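Local coordinates for probable glutamine-binding lipoprotein GlnH (GLNBP) (Mycobacterium tuberculosis, PDB 6H20) that binds amino acids such as asparagine and glutamate, and probably senses aspartate outside the cell to regulate protein kinase G activity, at residues Thr211-Ala214 with Gly215-Glu218; Val196-Gln200 with Arg201-Ala205. All coordinates share one frame; numbering follows the deposited sequence.

Contact 1: Thr211-Ala214 with Gly215-Glu218; sequences TILA and GLVE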
ATOM      1  N   THR A 211       2.673   7.511   4.555  1.00 14.82           N
ATOM      2  CA  THR A 211       2.616   7.783   3.120  1.00 13.50           C
ATOM      3  C   THR A 211       1.191   8.093   2.660  1.00 14.74           C
ATOM      4  O   THR A 211       0.949   9.099   1.978  1.00 16.10           O
ATOM      5  CB  THR A 211       3.104   6.534   2.385  1.00 13.98           C
ATOM      6  OG1 THR A 211       2.529   5.389   3.023  1.00 13.14           O
ATOM      7  CG2 THR A 211       4.639   6.427   2.446  1.00 15.58           C
ATOM      8  N   ILE A 212       0.242   7.208   2.985  1.00 14.18           N
ATOM      9  CA  ILE A 212      -1.166   7.420   2.623  1.00 12.90           C
ATOM     10  C   ILE A 212      -1.693   8.686   3.288  1.00 13.78           C
ATOM     11  O   ILE A 212      -2.390   9.507   2.660  1.00 14.38           O
ATOM     12  CB  ILE A 212      -2.008   6.181   2.997  1.00 13.59           C
ATOM     13  CG1 ILE A 212      -1.520   4.954   2.232  1.00 15.40           C
ATOM     14  CG2 ILE A 212      -3.515   6.451   2.748  1.00 15.06           C
ATOM     15  CD1 ILE A 212      -2.236   3.673   2.653  1.00 15.21           C
ATOM     16  N   LEU A 213      -1.373   8.866   4.573  1.00 12.88           N
ATOM     17  CA  LEU A 213      -1.835  10.057   5.286  1.00 12.95           C
ATOM     18  C   LEU A 213      -1.314  11.338   4.642  1.00 13.61           C
ATOM     19  O   LEU A 213      -2.038  12.341   4.581  1.00 14.82           O
ATOM     20  CB  LEU A 213      -1.396   9.997   6.748  1.00 15.00           C
ATOM     21  CG  LEU A 213      -1.961   8.871   7.617  1.00 14.23           C
ATOM     22  CD1 LEU A 213      -1.445   9.039   9.046  1.00 14.68           C
ATOM     23  CD2 LEU A 213      -3.495   8.860   7.592  1.00 14.75           C
ATOM     24  N   ALA A 214      -0.060  11.325   4.162  1.00 15.79           N
ATOM     25  CA  ALA A 214       0.476  12.495   3.469  1.00 15.38           C
ATOM     26  C   ALA A 214      -0.336  12.829   2.223  1.00 13.88           C
ATOM     27  O   ALA A 214      -0.526  14.009   1.894  1.00 16.85           O
ATOM     28  CB  ALA A 214       1.948  12.267   3.116  1.00 18.81           C
ATOM     29  N   GLY A 215      -0.837  11.809   1.524  1.00 15.93           N
ATOM     30  CA  GLY A 215      -1.719  12.061   0.399  1.00 17.08           C
ATOM     31  C   GLY A 215      -3.005  12.743   0.825  1.00 15.86           C
ATOM     32  O   GLY A 215      -3.535  13.606   0.114  1.00 18.32           O
ATOM     33  N   LEU A 216      -3.527  12.362   1.995  1.00 15.70           N
ATOM     34  CA  LEU A 216      -4.719  13.027   2.518  1.00 16.15           C
ATOM     35  C   LEU A 216      -4.420  14.470   2.918  1.00 15.17           C
ATOM     36  O   LEU A 216      -5.249  15.368   2.689  1.00 16.13           O
ATOM     37  CB  LEU A 216      -5.297  12.229   3.690  1.00 15.29           C
ATOM     38  CG  LEU A 216      -5.671  10.782   3.357  1.00 17.82           C
ATOM     39  CD1 LEU A 216      -6.337  10.163   4.568  1.00 21.85           C
ATOM     40  CD2 LEU A 216      -6.574  10.717   2.130  1.00 22.99           C
ATOM     41  N   VAL A 217      -3.249  14.719   3.515  1.00 15.28           N
ATOM     42  CA  VAL A 217      -2.856  16.090   3.861  1.00 15.10           C
ATOM     43  C   VAL A 217      -2.769  16.957   2.617  1.00 16.30           C
ATOM     44  O   VAL A 217      -3.133  18.137   2.637  1.00 19.21           O
ATOM     45  CB  VAL A 217      -1.526  16.101   4.637  1.00 15.43           C
ATOM     46  CG1 VAL A 217      -0.988  17.535   4.780  1.00 20.93           C
ATOM     47  CG2 VAL A 217      -1.705  15.467   5.997  1.00 15.66           C
ATOM     48  N   GLU A 218      -2.256  16.399   1.518  1.00 17.08           N
ATOM     49  CA  GLU A 218      -2.149  17.188   0.294  1.00 15.64           C
ATOM     50  C   GLU A 218      -3.513  17.641  -0.194  1.00 20.51           C
ATOM     51  O   GLU A 218      -3.634  18.724  -0.780  1.00 24.01           O
ATOM     52  CB  GLU A 218      -1.431  16.394  -0.798  1.00 19.48           C
ATOM     53  CG  GLU A 218       0.011  16.071  -0.476  1.00 31.06           C
ATOM     54  CD  GLU A 218       0.996  16.857  -1.317  1.00 38.78           C
ATOM     55  OE1 GLU A 218       0.655  17.982  -1.736  1.00 41.50           O
ATOM     56  OE2 GLU A 218       2.112  16.349  -1.560  1.00 40.41           O
TER
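Leu216 folds back over Ile212 and Leu213, one turn earlier in the helix. CB starts 3.4 Å from Leu213 O. CG swings to lie beside the backbone N and anti to the carbonyl carbon (chi1 -58°), which lays it 3.6 Å from Ile212 O, the carbonyl that also receives the Leu216 backbone N at 3.1 Å. Beyond CG the branches divide, and CD1 heads for Leu213 and reaches its CD2 at 4.3 Å, a loose methyl-to-methyl touch.

The next two residues also pack against carbonyls of the preceding turn. Val217 turns CG2 toward the backbone N side, and that methyl rests 3.4 Å from Leu213 O, whose carbonyl accepts the Val217 N at 2.9 Å. In Glu218 the CG methylene comes within 3.2 Å of Ala214 O, a snug fit. The Glu218 N to Ala214 O bond completes a run of four i to i+4 helical bonds that Gly215 N begins with a longer bond, 3.3 Å, to Thr211 O.

Ile212, on the first turn, lines the asparagine pocket beside Trp191, so helix 210-219 carries part of the wall of the ligand site in this family 3 solute-binding protein. Around the helix, Leu213, Leu216 and Val217 meet Leu146 of strand 139-148, and Leu213 and Val217 also meet Ile225 of strand 223-226. Leu216 faces helix 191-199 through Leu195, and at the start of the helix Thr211 OG1 is hydrogen-bonded to Tyr235 OH.

Contact 2: Val196-Gln200 with Arg201-Ala205; sequences VALQQ and REIDA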
ATOM      1  N   VAL A 196     -13.220  12.070   3.660  1.00 22.07           N
ATOM      2  CA  VAL A 196     -14.554  12.669   3.607  1.00 19.75           C
ATOM      3  C   VAL A 196     -15.194  12.676   4.992  1.00 20.56           C
ATOM      4  O   VAL A 196     -15.764  13.685   5.427  1.00 20.78           O
ATOM      5  CB  VAL A 196     -15.435  11.942   2.576  1.00 21.83           C
ATOM      6  CG1 VAL A 196     -16.884  12.427   2.678  1.00 25.90           C
ATOM      7  CG2 VAL A 196     -14.891  12.174   1.180  1.00 24.35           C
ATOM      8  N   ALA A 197     -15.107  11.551   5.702  1.00 21.25           N
ATOM      9  CA  ALA A 197     -15.699  11.461   7.032  1.00 22.83           C
ATOM     10  C   ALA A 197     -15.106  12.499   7.977  1.00 20.94           C
ATOM     11  O   ALA A 197     -15.824  13.091   8.793  1.00 21.22           O
ATOM     12  CB  ALA A 197     -15.503  10.056   7.595  1.00 20.85           C
ATOM     13  N   LEU A 198     -13.796  12.727   7.893  1.00 17.96           N
ATOM     14  CA  LEU A 198     -13.170  13.706   8.779  1.00 16.75           C
ATOM     15  C   LEU A 198     -13.547  15.119   8.363  1.00 20.33           C
ATOM     16  O   LEU A 198     -13.815  15.979   9.215  1.00 22.29           O
ATOM     17  CB  LEU A 198     -11.652  13.508   8.784  1.00 18.90           C
ATOM     18  CG  LEU A 198     -10.838  14.357   9.763  1.00 18.71           C
ATOM     19  CD1 LEU A 198     -11.354  14.251  11.198  1.00 21.52           C
ATOM     20  CD2 LEU A 198      -9.378  13.937   9.698  1.00 19.99           C
ATOM     21  N   GLN A 199     -13.604  15.373   7.053  1.00 19.60           N
ATOM     22  CA  GLN A 199     -14.041  16.687   6.587  1.00 20.80           C
ATOM     23  C   GLN A 199     -15.444  17.008   7.070  1.00 25.44           C
ATOM     24  O   GLN A 199     -15.755  18.175   7.351  1.00 25.75           O
ATOM     25  CB  GLN A 199     -13.977  16.752   5.065  1.00 23.83           C
ATOM     26  CG  GLN A 199     -12.561  16.785   4.543  1.00 21.64           C
ATOM     27  CD  GLN A 199     -12.470  16.686   3.042  1.00 30.23           C
ATOM     28  OE1 GLN A 199     -13.229  15.962   2.401  1.00 37.12           O
ATOM     29  NE2 GLN A 199     -11.512  17.400   2.468  1.00 26.99           N
ATOM     30  N   GLN A 200     -16.302  15.998   7.169  1.00 25.66           N
ATOM     31  CA  GLN A 200     -17.667  16.190   7.632  1.00 25.38           C
ATOM     32  C   GLN A 200     -17.801  16.021   9.137  1.00 25.12           C
ATOM     33  O   GLN A 200     -18.930  16.008   9.646  1.00 28.04           O
ATOM     34  CB  GLN A 200     -18.613  15.248   6.893  1.00 26.65           C
ATOM     35  CG  GLN A 200     -18.444  15.310   5.397  1.00 34.52           C
ATOM     36  CD  GLN A 200     -19.590  14.679   4.646  1.00 43.64           C
ATOM     37  OE1 GLN A 200     -20.641  14.381   5.217  1.00 50.66           O
ATOM     38  NE2 GLN A 200     -19.393  14.467   3.351  1.00 45.97           N
ATOM     39  N   ARG A 201     -16.678  15.899   9.852  1.00 25.40           N
ATOM     40  CA  ARG A 201     -16.662  15.766  11.313  1.00 25.21           C
ATOM     41  C   ARG A 201     -17.472  14.563  11.797  1.00 25.54           C
ATOM     42  O   ARG A 201     -18.082  14.600  12.869  1.00 32.24           O
ATOM     43  CB  ARG A 201     -17.095  17.064  12.007  1.00 30.29           C
ATOM     44  CG  ARG A 201     -16.360  18.285  11.484  1.00 33.66           C
ATOM     45  CD  ARG A 201     -16.476  19.460  12.437  1.00 39.29           C
ATOM     46  NE  ARG A 201     -15.251  20.257  12.462  1.00 44.86           N
ATOM     47  CZ  ARG A 201     -15.093  21.409  11.816  1.00 47.53           C
ATOM     48  NH1 ARG A 201     -16.084  21.906  11.090  1.00 50.52           N
ATOM     49  NH2 ARG A 201     -13.943  22.067  11.900  1.00 46.44           N
ATOM     50  N   GLU A 202     -17.466  13.482  11.017  1.00 24.18           N
ATOM     51  CA  GLU A 202     -18.105  12.231  11.400  1.00 25.18           C
ATOM     52  C   GLU A 202     -17.152  11.296  12.120  1.00 26.45           C
ATOM     53  O   GLU A 202     -17.583  10.238  12.602  1.00 28.67           O
ATOM     54  CB  GLU A 202     -18.671  11.541  10.160  1.00 24.58           C
ATOM     55  CG  GLU A 202     -19.743  12.372   9.493  1.00 27.81           C
ATOM     56  CD  GLU A 202     -20.179  11.821   8.160  1.00 28.87           C
ATOM     57  OE1 GLU A 202     -19.428  11.028   7.557  1.00 33.83           O
ATOM     58  OE2 GLU A 202     -21.281  12.197   7.706  1.00 37.67           O
ATOM     59  N   ILE A 203     -15.874  11.671  12.198  1.00 24.57           N
ATOM     60  CA  ILE A 203     -14.840  10.933  12.912  1.00 21.36           C
ATOM     61  C   ILE A 203     -13.888  11.963  13.515  1.00 21.28           C
ATOM     62  O   ILE A 203     -13.976  13.161  13.240  1.00 22.90           O
ATOM     63  CB  ILE A 203     -14.056   9.981  11.979  1.00 20.57           C
ATOM     64  CG1 ILE A 203     -13.473  10.793  10.821  1.00 20.63           C
ATOM     65  CG2 ILE A 203     -14.950   8.846  11.473  1.00 23.56           C
ATOM     66  CD1 ILE A 203     -12.484  10.021   9.959  1.00 21.19           C
ATOM     67  N   ASP A 204     -12.941  11.483  14.318  1.00 19.37           N
ATOM     68  CA  ASP A 204     -11.982  12.365  14.973  1.00 18.89           C
ATOM     69  C   ASP A 204     -10.561  12.240  14.447  1.00 16.87           C
ATOM     70  O   ASP A 204      -9.793  13.210  14.531  1.00 18.66           O
ATOM     71  CB  ASP A 204     -11.984  12.095  16.480  1.00 19.76           C
ATOM     72  CG  ASP A 204     -13.359  12.264  17.076  1.00 23.46           C
ATOM     73  OD1 ASP A 204     -13.912  13.378  16.948  1.00 26.70           O
ATOM     74  OD2 ASP A 204     -13.895  11.281  17.631  1.00 22.58           O
ATOM     75  N   ALA A 205     -10.197  11.088  13.891  1.00 15.91           N
ATOM     76  CA  ALA A 205      -8.849  10.894  13.384  1.00 15.83           C
ATOM     77  C   ALA A 205      -8.850   9.737  12.398  1.00 13.55           C
ATOM     78  O   ALA A 205      -9.782   8.925  12.357  1.00 15.64           O
ATOM     79  CB  ALA A 205      -7.865  10.606  14.524  1.00 16.05           C
TER
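A Schellman motif ends helix 191-199, and Ala197 and Glu202 form its outer bond. Glu202 N reaches back five residues to Ala197 O at 2.8 Å, a fairly straight bond with an N-H...O angle of 158°. Inside that loop Arg201 N binds Leu198 O at 2.9 Å, lying well above the plane of the Leu198 carbonyl and not on a lone pair, as the chain turns across the helix end. Arg201 takes the left-handed backbone conformation (phi 58°) that lets the chain reverse here.

Once turned, the chain lays Ile203 back on the helix. Its CG1 occupies the position between the backbone N and the carbonyl carbon (chi1 56°), which drives CD1 toward the helix: that methyl packs 3.8 Å from Ala197 CB and, equally, 3.8 Å from Leu198 CB. CG1 also presses on the helix backbone, 3.5 Å from Leu198 N. Leu198 answers from its own side, with CG anti to the backbone N, and its CD1 reaches over the returning chain to 3.5 Å from Ile203 O.

On the outer side Gln200 and Glu202 run side by side and point the same way. Their nearest oxygens, Gln200 OE1 and Glu202 OE2, are 3.4 Å apart and are both acceptors, so the two side chains run alongside without a bond between these oxygens, the amide and carboxylate planes turned 51° apart. Asp204 continues the path, its OD1 in a salt bridge with Arg163, before Ala205 enters strand 205-207 beside Cys165. The two backbone bonds, six-to-one outside and a shorter one inside, with a left-handed residue at C-prime, define the Schellman C-cap, here placed between helix 191-199 and strand 205-207.

How the contacts relate
Contacts 2 and 1 follow one another in the chain: 196-205 closes helix 191-199 and leads into strand 205-207, and helix 210-219, which carries 211-218, opens shortly after. Their centres are 15 Å apart and their nearest atoms about 7 Å, so they do not touch directly; helix 191-199 joins them, packing on contact 1 along its length while its last turn is capped in contact 2. They differ in their relation to the ligand: contact 1 holds Ile212, whose side chain lies about 4 Å from the bound asparagine, whereas contact 2 approaches the pocket only indirectly, with Ile203 about 8 Å from the pocket residue Trp191, side chain to side chain.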